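Local coordinates for DNA-directed RNA polymerase subunit Rpo11 (Thermoplasma acidophilum, PDB 1XPP), which is probably a subunit of the archaeal RNA polymerase, which transcribes DNA into RNA from the four ribonucleoside triphosphates, at residues E10-V15 with E26-D31; K20-V25 with Q64-V69; L34-V39 with A51-K56. One frame throughout, in Å; residues are numbered along the deposited sequence.

Interaction 1: E10-V15 with E26-D31; sequences ESSLRV and EMINYD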
loop_
_atom_site.group_PDB
_atom_site.type_symbol
_atom_site.label_atom_id
_atom_site.label_comp_id
_atom_site.label_asym_id
_atom_site.label_seq_id
_atom_site.Cartn_x
_atom_site.Cartn_y
_atom_site.Cartn_z
ATOM N N GLU D 10 0.673 1.065 -3.223
ATOM C CA GLU D 10 1.815 0.272 -3.646
ATOM C C GLU D 10 2.008 -0.928 -2.725
ATOM O O GLU D 10 1.820 -0.838 -1.511
ATOM C CB GLU D 10 3.098 1.103 -3.700
ATOM C CG GLU D 10 3.991 0.789 -4.890
ATOM C CD GLU D 10 3.315 1.092 -6.228
ATOM O OE1 GLU D 10 3.283 2.280 -6.644
ATOM O OE2 GLU D 10 2.817 0.134 -6.869
ATOM N N SER D 11 2.395 -2.046 -3.323
ATOM C CA SER D 11 2.646 -3.266 -2.547
ATOM C C SER D 11 4.057 -3.237 -1.984
ATOM O O SER D 11 4.931 -2.543 -2.519
ATOM C CB SER D 11 2.461 -4.474 -3.436
ATOM O OG SER D 11 3.387 -4.434 -4.497
ATOM N N SER D 12 4.299 -3.997 -0.918
ATOM C CA SER D 12 5.663 -4.164 -0.427
ATOM C C SER D 12 5.802 -5.495 0.291
ATOM O O SER D 12 4.798 -6.075 0.719
ATOM C CB SER D 12 6.061 -3.007 0.502
ATOM O OG SER D 12 5.287 -3.027 1.676
ATOM N N LEU D 13 7.030 -5.962 0.449
ATOM C CA LEU D 13 7.265 -7.176 1.238
ATOM C C LEU D 13 8.522 -7.070 2.063
ATOM O O LEU D 13 9.378 -6.207 1.781
ATOM C CB LEU D 13 7.306 -8.409 0.335
ATOM C CG LEU D 13 8.192 -8.342 -0.914
ATOM C CD1 LEU D 13 9.666 -8.607 -0.555
ATOM C CD2 LEU D 13 7.721 -9.306 -2.022
ATOM N N ARG D 14 8.645 -7.968 3.044
ATOM C CA ARG D 14 9.729 -7.888 4.033
ATOM C C ARG D 14 9.927 -9.278 4.564
ATOM O O ARG D 14 8.954 -9.924 4.968
ATOM C CB ARG D 14 9.302 -6.977 5.190
ATOM C CG ARG D 14 10.342 -6.780 6.314
ATOM C CD ARG D 14 11.383 -5.782 5.892
ATOM N NE ARG D 14 12.364 -5.438 6.923
ATOM C CZ ARG D 14 13.363 -6.229 7.313
ATOM N NH1 ARG D 14 13.499 -7.444 6.793
ATOM N NH2 ARG D 14 14.236 -5.794 8.228
ATOM N N VAL D 15 11.165 -9.741 4.593
ATOM C CA VAL D 15 11.485 -10.995 5.272
ATOM C C VAL D 15 11.366 -10.753 6.775
ATOM O O VAL D 15 11.973 -9.825 7.298
ATOM C CB VAL D 15 12.910 -11.501 4.932
ATOM C CG1 VAL D 15 13.291 -12.684 5.813
ATOM C CG2 VAL D 15 12.977 -11.913 3.430
ATOM N N GLU D 26 6.408 -11.107 5.100
ATOM C CA GLU D 26 5.208 -10.291 5.224
ATOM C C GLU D 26 4.938 -9.609 3.886
ATOM O O GLU D 26 5.866 -8.994 3.306
ATOM C CB GLU D 26 5.390 -9.249 6.336
ATOM C CG GLU D 26 4.068 -8.616 6.767
ATOM C CD GLU D 26 4.234 -7.678 7.956
ATOM O OE1 GLU D 26 5.313 -7.059 8.079
ATOM O OE2 GLU D 26 3.273 -7.533 8.741
ATOM N N MET D 27 3.707 -9.740 3.401
ATOM C CA MET D 27 3.265 -9.229 2.098
ATOM C C MET D 27 2.164 -8.219 2.290
ATOM O O MET D 27 1.073 -8.565 2.769
ATOM C CB MET D 27 2.724 -10.363 1.228
ATOM C CG MET D 27 3.518 -11.622 1.302
ATOM S SD MET D 27 4.882 -11.473 0.166
ATOM C CE MET D 27 4.129 -11.401 -1.486
ATOM N N ILE D 28 2.436 -6.972 1.915
ATOM C CA ILE D 28 1.548 -5.865 2.213
ATOM C C ILE D 28 0.933 -5.302 0.929
ATOM O O ILE D 28 1.644 -5.030 -0.041
ATOM C CB ILE D 28 2.311 -4.745 2.999
ATOM C CG1 ILE D 28 2.940 -5.347 4.276
ATOM C CG2 ILE D 28 1.379 -3.582 3.263
ATOM C CD1 ILE D 28 3.680 -4.389 5.170
ATOM N N ASN D 29 -0.385 -5.097 0.944
ATOM C CA ASN D 29 -1.129 -4.565 -0.212
ATOM C C ASN D 29 -1.096 -5.363 -1.508
ATOM O O ASN D 29 -1.149 -4.796 -2.604
ATOM C CB ASN D 29 -0.693 -3.141 -0.532
ATOM C CG ASN D 29 -0.841 -2.246 0.624
ATOM O OD1 ASN D 29 -1.791 -2.372 1.405
ATOM N ND2 ASN D 29 0.101 -1.323 0.770
ATOM N N TYR D 30 -0.977 -6.681 -1.410
ATOM C CA TYR D 30 -1.109 -7.481 -2.596
ATOM C C TYR D 30 -2.536 -7.939 -2.698
ATOM O O TYR D 30 -3.246 -8.020 -1.684
ATOM C CB TYR D 30 -0.188 -8.706 -2.576
ATOM C CG TYR D 30 1.256 -8.337 -2.703
ATOM C CD1 TYR D 30 2.010 -8.080 -1.571
ATOM C CD2 TYR D 30 1.841 -8.188 -3.961
ATOM C CE1 TYR D 30 3.344 -7.717 -1.664
ATOM C CE2 TYR D 30 3.197 -7.838 -4.078
ATOM C CZ TYR D 30 3.921 -7.591 -2.909
ATOM O OH TYR D 30 5.241 -7.216 -3.014
ATOM N N ASP D 31 -2.943 -8.236 -3.922
ATOM C CA ASP D 31 -4.194 -8.946 -4.148
ATOM C C ASP D 31 -4.065 -10.320 -3.497
ATOM O O ASP D 31 -3.036 -10.967 -3.662
ATOM C CB ASP D 31 -4.480 -9.085 -5.658
ATOM C CG ASP D 31 -5.494 -8.067 -6.140
ATOM O OD1 ASP D 31 -5.104 -6.907 -6.325
ATOM O OD2 ASP D 31 -6.690 -8.422 -6.318
#
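Glu10 joins through its carbonyl: Asn29 ND2 donates to Glu10 O at 2.9 Å, from above the carbonyl plane, and the same ND2 also bonds Glu10 of the third subunit. Ser11 lays its CB over one face of the Tyr30 ring, 3.5 Å from the centroid, a CH-pi contact; Met27 CE lies across the opposite face, so the ring is clamped. Ser11 OG and Tyr30 OH both bond Gln95 of the second subunit. Ser12 and Ile28 form an antiparallel hydrogen-bonded pair, with Ile28 N nearly along the C=O axis of Ser12 at 2.8 Å from its O. Ser12 OG hydrogen-bonds Ser12 OG of the third subunit. Leu13, a non-hydrogen-bonded partner of Met27, sets its CB 3.9 Å from Met27 SD and its CD2 3.4 Å from Tyr30 OH. Arg14 pairs with Glu26 through two backbone bonds, Glu26 N to Arg14 O being 2.8 Å, while its guanidinium leaves for Glu99 of the second and fourth subunits. Within this chain strand 12-19 edges the sheet, with 22-28 between it and 64-69; Met27 and Tyr30 rest on Leu35 of helix 32-42, and Phe96 of the second subunit packs on Met27.

Interaction 2: K20-V25 with Q64-V69; sequences KNSITV and QIYVRV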
loop_
_atom_site.group_PDB
_atom_site.type_symbol
_atom_site.label_atom_id
_atom_site.label_comp_id
_atom_site.label_asym_id
_atom_site.label_seq_id
_atom_site.Cartn_x
_atom_site.Cartn_y
_atom_site.Cartn_z
ATOM N N LYS D 20 16.751 -22.345 9.584
ATOM C CA LYS D 20 17.547 -23.288 8.790
ATOM C C LYS D 20 17.133 -23.387 7.320
ATOM O O LYS D 20 17.844 -22.908 6.428
ATOM C CB LYS D 20 17.535 -24.680 9.441
ATOM C CG LYS D 20 18.337 -24.776 10.737
ATOM C CD LYS D 20 18.972 -26.148 10.883
ATOM C CE LYS D 20 19.532 -26.371 12.278
ATOM N NZ LYS D 20 19.884 -27.813 12.477
ATOM N N ASN D 21 15.982 -24.001 7.086
ATOM C CA ASN D 21 15.486 -24.255 5.759
ATOM C C ASN D 21 14.146 -23.604 5.582
ATOM O O ASN D 21 13.298 -24.133 4.873
ATOM C CB ASN D 21 15.311 -25.754 5.566
ATOM C CG ASN D 21 16.580 -26.527 5.862
ATOM O OD1 ASN D 21 17.684 -26.099 5.502
ATOM N ND2 ASN D 21 16.435 -27.653 6.556
ATOM N N SER D 22 13.952 -22.461 6.217
ATOM C CA SER D 22 12.646 -21.806 6.117
ATOM C C SER D 22 12.720 -20.291 6.121
ATOM O O SER D 22 13.715 -19.671 6.545
ATOM C CB SER D 22 11.692 -22.314 7.195
ATOM O OG SER D 22 12.057 -21.761 8.431
ATOM N N ILE D 23 11.639 -19.673 5.648
ATOM C CA ILE D 23 11.586 -18.234 5.607
ATOM C C ILE D 23 10.131 -17.832 5.715
ATOM O O ILE D 23 9.225 -18.575 5.273
ATOM C CB ILE D 23 12.243 -17.691 4.293
ATOM C CG1 ILE D 23 12.569 -16.215 4.415
ATOM C CG2 ILE D 23 11.366 -18.014 3.056
ATOM C CD1 ILE D 23 13.485 -15.671 3.266
ATOM N N THR D 24 9.917 -16.685 6.351
ATOM C CA THR D 24 8.601 -16.072 6.428
ATOM C C THR D 24 8.694 -14.652 5.921
ATOM O O THR D 24 9.606 -13.911 6.297
ATOM C CB THR D 24 8.111 -16.029 7.890
ATOM O OG1 THR D 24 8.182 -17.354 8.405
ATOM C CG2 THR D 24 6.679 -15.474 7.978
ATOM N N VAL D 25 7.759 -14.307 5.041
ATOM C CA VAL D 25 7.719 -13.017 4.404
ATOM C C VAL D 25 6.371 -12.361 4.654
ATOM O O VAL D 25 5.319 -12.985 4.466
ATOM C CB VAL D 25 7.965 -13.157 2.863
ATOM C CG1 VAL D 25 8.027 -11.802 2.209
ATOM C CG2 VAL D 25 9.230 -13.925 2.604
ATOM N N GLN D 64 1.087 -13.058 5.507
ATOM C CA GLN D 64 2.415 -13.622 5.536
ATOM C C GLN D 64 2.422 -14.898 4.704
ATOM O O GLN D 64 1.382 -15.557 4.504
ATOM C CB GLN D 64 2.802 -13.986 6.955
ATOM C CG GLN D 64 3.162 -12.790 7.851
ATOM C CD GLN D 64 3.421 -13.181 9.287
ATOM O OE1 GLN D 64 4.084 -14.177 9.552
ATOM N NE2 GLN D 64 2.943 -12.351 10.224
ATOM N N ILE D 65 3.593 -15.203 4.146
ATOM C CA ILE D 65 3.821 -16.518 3.571
ATOM C C ILE D 65 5.014 -17.172 4.255
ATOM O O ILE D 65 5.947 -16.493 4.675
ATOM C CB ILE D 65 4.004 -16.479 2.011
ATOM C CG1 ILE D 65 5.247 -15.696 1.602
ATOM C CG2 ILE D 65 2.778 -15.927 1.332
ATOM C CD1 ILE D 65 5.685 -15.967 0.159
ATOM N N TYR D 66 4.929 -18.502 4.405
ATOM C CA TYR D 66 5.936 -19.308 5.065
ATOM C C TYR D 66 6.324 -20.452 4.114
ATOM O O TYR D 66 5.455 -21.126 3.551
ATOM C CB TYR D 66 5.324 -19.942 6.315
ATOM C CG TYR D 66 6.159 -21.043 6.925
ATOM C CD1 TYR D 66 7.437 -20.778 7.437
ATOM C CD2 TYR D 66 5.694 -22.335 6.947
ATOM C CE1 TYR D 66 8.194 -21.808 8.006
ATOM C CE2 TYR D 66 6.443 -23.360 7.509
ATOM C CZ TYR D 66 7.672 -23.079 8.030
ATOM O OH TYR D 66 8.409 -24.112 8.565
ATOM N N VAL D 67 7.624 -20.649 3.951
ATOM C CA VAL D 67 8.117 -21.700 3.064
ATOM C C VAL D 67 9.212 -22.453 3.797
ATOM O O VAL D 67 10.131 -21.835 4.334
ATOM C CB VAL D 67 8.711 -21.093 1.742
ATOM C CG1 VAL D 67 9.220 -22.187 0.822
ATOM C CG2 VAL D 67 7.664 -20.236 1.002
ATOM N N ARG D 68 9.091 -23.770 3.813
ATOM C CA ARG D 68 10.177 -24.639 4.282
ATOM C C ARG D 68 10.573 -25.612 3.172
ATOM O O ARG D 68 9.731 -26.220 2.550
ATOM C CB ARG D 68 9.772 -25.413 5.530
ATOM C CG ARG D 68 10.888 -26.338 6.080
ATOM C CD ARG D 68 10.488 -26.975 7.421
ATOM N NE ARG D 68 9.089 -27.384 7.446
ATOM C CZ ARG D 68 8.658 -28.631 7.278
ATOM N NH1 ARG D 68 9.517 -29.622 7.084
ATOM N NH2 ARG D 68 7.356 -28.892 7.314
ATOM N N VAL D 69 11.882 -25.761 2.979
ATOM C CA VAL D 69 12.425 -26.614 1.913
ATOM C C VAL D 69 13.066 -27.911 2.466
ATOM O O VAL D 69 13.574 -27.916 3.602
ATOM C CB VAL D 69 13.442 -25.803 1.044
ATOM C CG1 VAL D 69 12.711 -24.635 0.304
ATOM C CG2 VAL D 69 14.590 -25.260 1.848
HETATM O O HOH W 1 10.493 -23.700 10.035
#
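This is an antiparallel strand pairing in the interior of the four-stranded sheet, where strand 22-28 runs beside strand 64-69 although 38 residues separate the two segments. The short strand axes lie 4.7 Å apart at 172°. Ile23 with Val67 and Val25 with Ile65 are hydrogen-bonded pairs, each closed by two N-H...O bonds; Ile65 N to Val25 O, at 2.8 Å, is the shortest. A fifth bond, Val69 N to Asn21 O at 2.9 Å, extends the ladder past the start of strand 22-28. Ser22 with Arg68 and Thr24 with Tyr66 are the non-hydrogen-bonded pairs, and CA-H...O contacts such as Ser22 CA to Val67 O accompany them.

The two faces differ in character. On the face bearing Ser22, Thr24, Tyr66 and Arg68, the Tyr66 side chain, with CG anti to the backbone N (chi1 167°), slants across to the neighbouring strand: its CE1 lies 3.6 Å from Ser22 CB, and Thr24 OG1 sits at the ring edge, 3.6 Å from CD1. One water bridges the hydroxyls, 2.6 Å from Tyr66 OH and 3.0 Å from Ser22 OG, and it lies in the ring plane. Arg68 turns its guanidinium to Asp49 and Glu50 of strand 48-54. On the opposite face Val25 CB packs 3.9 Å from Ile65 CG1, while Ile23 CG2 only grazes Val67 CB and the rest of Ile23 leads away to Ile78 of helix 74-105; helices 32-42 and 74-105 cover this apolar side, and Phe96 and Phe100 of the second subunit reach Val25 and Ile23. An antiparallel sheet with helices packed on one face is consistent with the Rpb3/Rpb11 dimerisation domain of this family.

Interaction 3: L34-V39 with A51-K56; sequences LLRTLV and ARYYIK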
loop_
_atom_site.group_PDB
_atom_site.type_symbol
_atom_site.label_atom_id
_atom_site.label_comp_id
_atom_site.label_asym_id
_atom_site.label_seq_id
_atom_site.Cartn_x
_atom_site.Cartn_y
_atom_site.Cartn_z
ATOM N N LEU D 34 -2.987 -13.093 -5.783
ATOM C CA LEU D 34 -1.526 -13.224 -5.982
ATOM C C LEU D 34 -0.878 -14.135 -4.922
ATOM O O LEU D 34 -0.091 -15.026 -5.242
ATOM C CB LEU D 34 -0.830 -11.841 -6.013
ATOM C CG LEU D 34 0.700 -11.967 -6.234
ATOM C CD1 LEU D 34 1.266 -10.866 -7.117
ATOM C CD2 LEU D 34 1.386 -11.961 -4.914
ATOM N N LEU D 35 -1.238 -13.941 -3.659
ATOM C CA LEU D 35 -0.602 -14.734 -2.621
ATOM C C LEU D 35 -0.922 -16.214 -2.773
ATOM O O LEU D 35 -0.048 -17.061 -2.609
ATOM C CB LEU D 35 -0.991 -14.219 -1.220
ATOM C CG LEU D 35 -0.813 -12.685 -1.012
ATOM C CD1 LEU D 35 -1.272 -12.265 0.380
ATOM C CD2 LEU D 35 0.588 -12.266 -1.210
ATOM N N ARG D 36 -2.192 -16.525 -3.045
ATOM C CA ARG D 36 -2.604 -17.932 -3.137
ATOM C C ARG D 36 -1.991 -18.582 -4.352
ATOM O O ARG D 36 -1.535 -19.711 -4.276
ATOM C CB ARG D 36 -4.128 -18.026 -3.170
ATOM C CG ARG D 36 -4.769 -17.391 -1.966
ATOM C CD ARG D 36 -6.213 -17.827 -1.842
ATOM N NE ARG D 36 -6.961 -16.907 -0.987
ATOM C CZ ARG D 36 -7.664 -15.868 -1.440
ATOM N NH1 ARG D 36 -7.726 -15.614 -2.745
ATOM N NH2 ARG D 36 -8.299 -15.083 -0.583
ATOM N N THR D 37 -1.932 -17.836 -5.464
ATOM C CA THR D 37 -1.319 -18.345 -6.706
ATOM C C THR D 37 0.168 -18.615 -6.482
ATOM O O THR D 37 0.702 -19.638 -6.891
ATOM C CB THR D 37 -1.504 -17.356 -7.879
ATOM O OG1 THR D 37 -2.895 -17.176 -8.097
ATOM C CG2 THR D 37 -0.875 -17.887 -9.184
ATOM N N LEU D 38 0.813 -17.701 -5.774
ATOM C CA LEU D 38 2.212 -17.872 -5.492
ATOM C C LEU D 38 2.483 -19.148 -4.690
ATOM O O LEU D 38 3.390 -19.922 -4.999
ATOM C CB LEU D 38 2.737 -16.634 -4.774
ATOM C CG LEU D 38 4.202 -16.714 -4.369
ATOM C CD1 LEU D 38 5.135 -16.990 -5.563
ATOM C CD2 LEU D 38 4.604 -15.450 -3.626
ATOM N N VAL D 39 1.674 -19.360 -3.650
ATOM C CA VAL D 39 1.811 -20.524 -2.796
ATOM C C VAL D 39 1.493 -21.810 -3.578
ATOM O O VAL D 39 2.251 -22.788 -3.482
ATOM C CB VAL D 39 0.985 -20.321 -1.483
ATOM C CG1 VAL D 39 0.823 -21.634 -0.710
ATOM C CG2 VAL D 39 1.656 -19.270 -0.598
ATOM N N ALA D 51 4.534 -24.963 2.224
ATOM C CA ALA D 51 4.331 -23.574 1.804
ATOM C C ALA D 51 2.923 -23.205 2.166
ATOM O O ALA D 51 1.967 -23.902 1.799
ATOM C CB ALA D 51 4.565 -23.404 0.327
ATOM N N ARG D 52 2.798 -22.092 2.884
ATOM C CA ARG D 52 1.515 -21.684 3.426
ATOM C C ARG D 52 1.334 -20.196 3.259
ATOM O O ARG D 52 2.287 -19.431 3.395
ATOM C CB ARG D 52 1.464 -21.969 4.921
ATOM C CG ARG D 52 1.779 -23.410 5.311
ATOM C CD ARG D 52 0.516 -24.258 5.270
ATOM N NE ARG D 52 -0.567 -23.597 5.989
ATOM C CZ ARG D 52 -1.717 -24.170 6.328
ATOM N NH1 ARG D 52 -1.947 -25.445 6.025
ATOM N NH2 ARG D 52 -2.637 -23.465 6.985
ATOM N N TYR D 53 0.107 -19.778 2.991
ATOM C CA TYR D 53 -0.228 -18.372 3.154
ATOM C C TYR D 53 -1.093 -18.210 4.375
ATOM O O TYR D 53 -1.861 -19.128 4.737
ATOM C CB TYR D 53 -0.960 -17.808 1.934
ATOM C CG TYR D 53 -2.233 -18.528 1.552
ATOM C CD1 TYR D 53 -3.459 -18.212 2.180
ATOM C CD2 TYR D 53 -2.222 -19.500 0.564
ATOM C CE1 TYR D 53 -4.629 -18.881 1.821
ATOM C CE2 TYR D 53 -3.383 -20.150 0.188
ATOM C CZ TYR D 53 -4.579 -19.843 0.822
ATOM O OH TYR D 53 -5.721 -20.520 0.431
ATOM N N TYR D 54 -0.999 -17.023 4.953
ATOM C CA TYR D 54 -1.822 -16.637 6.102
ATOM C C TYR D 54 -2.430 -15.305 5.758
ATOM O O TYR D 54 -1.743 -14.278 5.670
ATOM C CB TYR D 54 -1.010 -16.544 7.376
ATOM C CG TYR D 54 -0.220 -17.801 7.652
ATOM C CD1 TYR D 54 1.086 -17.967 7.154
ATOM C CD2 TYR D 54 -0.792 -18.846 8.374
ATOM C CE1 TYR D 54 1.820 -19.136 7.432
ATOM C CE2 TYR D 54 -0.080 -19.996 8.636
ATOM C CZ TYR D 54 1.210 -20.138 8.170
ATOM O OH TYR D 54 1.852 -21.312 8.479
ATOM N N ILE D 55 -3.737 -15.318 5.529
ATOM C CA ILE D 55 -4.390 -14.093 5.140
ATOM C C ILE D 55 -5.468 -13.770 6.149
ATOM O O ILE D 55 -5.386 -12.744 6.839
ATOM C CB ILE D 55 -4.947 -14.188 3.721
ATOM C CG1 ILE D 55 -3.800 -14.322 2.730
ATOM C CG2 ILE D 55 -5.790 -12.951 3.391
ATOM C CD1 ILE D 55 -4.212 -14.780 1.332
ATOM N N LYS D 56 -6.489 -14.619 6.222
ATOM C CA LYS D 56 -7.491 -14.376 7.271
ATOM C C LYS D 56 -7.309 -15.158 8.560
ATOM O O LYS D 56 -7.913 -14.820 9.590
ATOM C CB LYS D 56 -8.914 -14.466 6.760
ATOM C CG LYS D 56 -9.197 -15.533 5.770
ATOM C CD LYS D 56 -10.084 -14.929 4.689
ATOM C CE LYS D 56 -9.276 -13.996 3.785
ATOM N NZ LYS D 56 -10.102 -12.929 3.140
#
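Apolar packing carries most of this contact between helix 32-42 and strand 48-54 with the loop after it; no hydrogen bond crosses it. The short axes are antiparallel, at 170° and 8.2 Å apart. Val39 sits at its centre. Its CG1, anti to the backbone N, meets Ala51 O at 3.6 Å, its CG2 leans on the Tyr53 backbone and CB, and its CB touches the edge of the Tyr53 ring in plane, 3.9 Å from CD2. One helical turn earlier Leu35 crosses Ile55 obliquely, CD1 to CD1 at 4.0 Å.

The aromatic contact is a CH-pi one. Tyr53 takes the crowded first torsion, CG between the backbone N and carbonyl carbon (chi1 57°), and stands up beside the helix. The extended Arg36 chain runs over one face of its ring, CG 3.9 Å from the centroid, and Arg36 CD lies 3.6 Å from Tyr53 OH. The guanidinium, its plane 78° from that of the ring, lies beyond, with Tyr53 OH near its edge. An alanine in place of Tyr53 would probably deprive the Arg36 methylenes of their platform and Val39 of its edge contact, loosening the helix against the strand.

Charges stay at the margin: Arg36 NH2 is 4.7 Å from Lys56 NZ, a like-charged pair that would be expected to repel mildly. Leu35, Val39 and Ala51 are buried while Arg36 is partly exposed and Lys56 exposed, so the helix is held to the sheet by shape and apolar cover, with little directional bonding.

The three contacts join strands of one sheet and one helix packed on it. Interactions 1 and 2 share strand 22-28, their centres about 15 Å apart, and meet where Leu13 CB lies 3.9 Å from Val25 CG1 and Val15 CG2 lies 3.8 Å from Ile23 CD1. Interaction 3 lies about 12 Å, centre to centre, from each of the others. Its strand continues the sheet beyond 64-69, with Gln64 O 2.8 Å from Tyr54 N, a probable hydrogen bond; its helix touches interaction 1 where Met27 CE lies 3.7 Å from Leu35 CD2. The second subunit reaches residues of all three contacts; in 34-39 its Phe96 packs on Leu38, which makes no contact with 51-56.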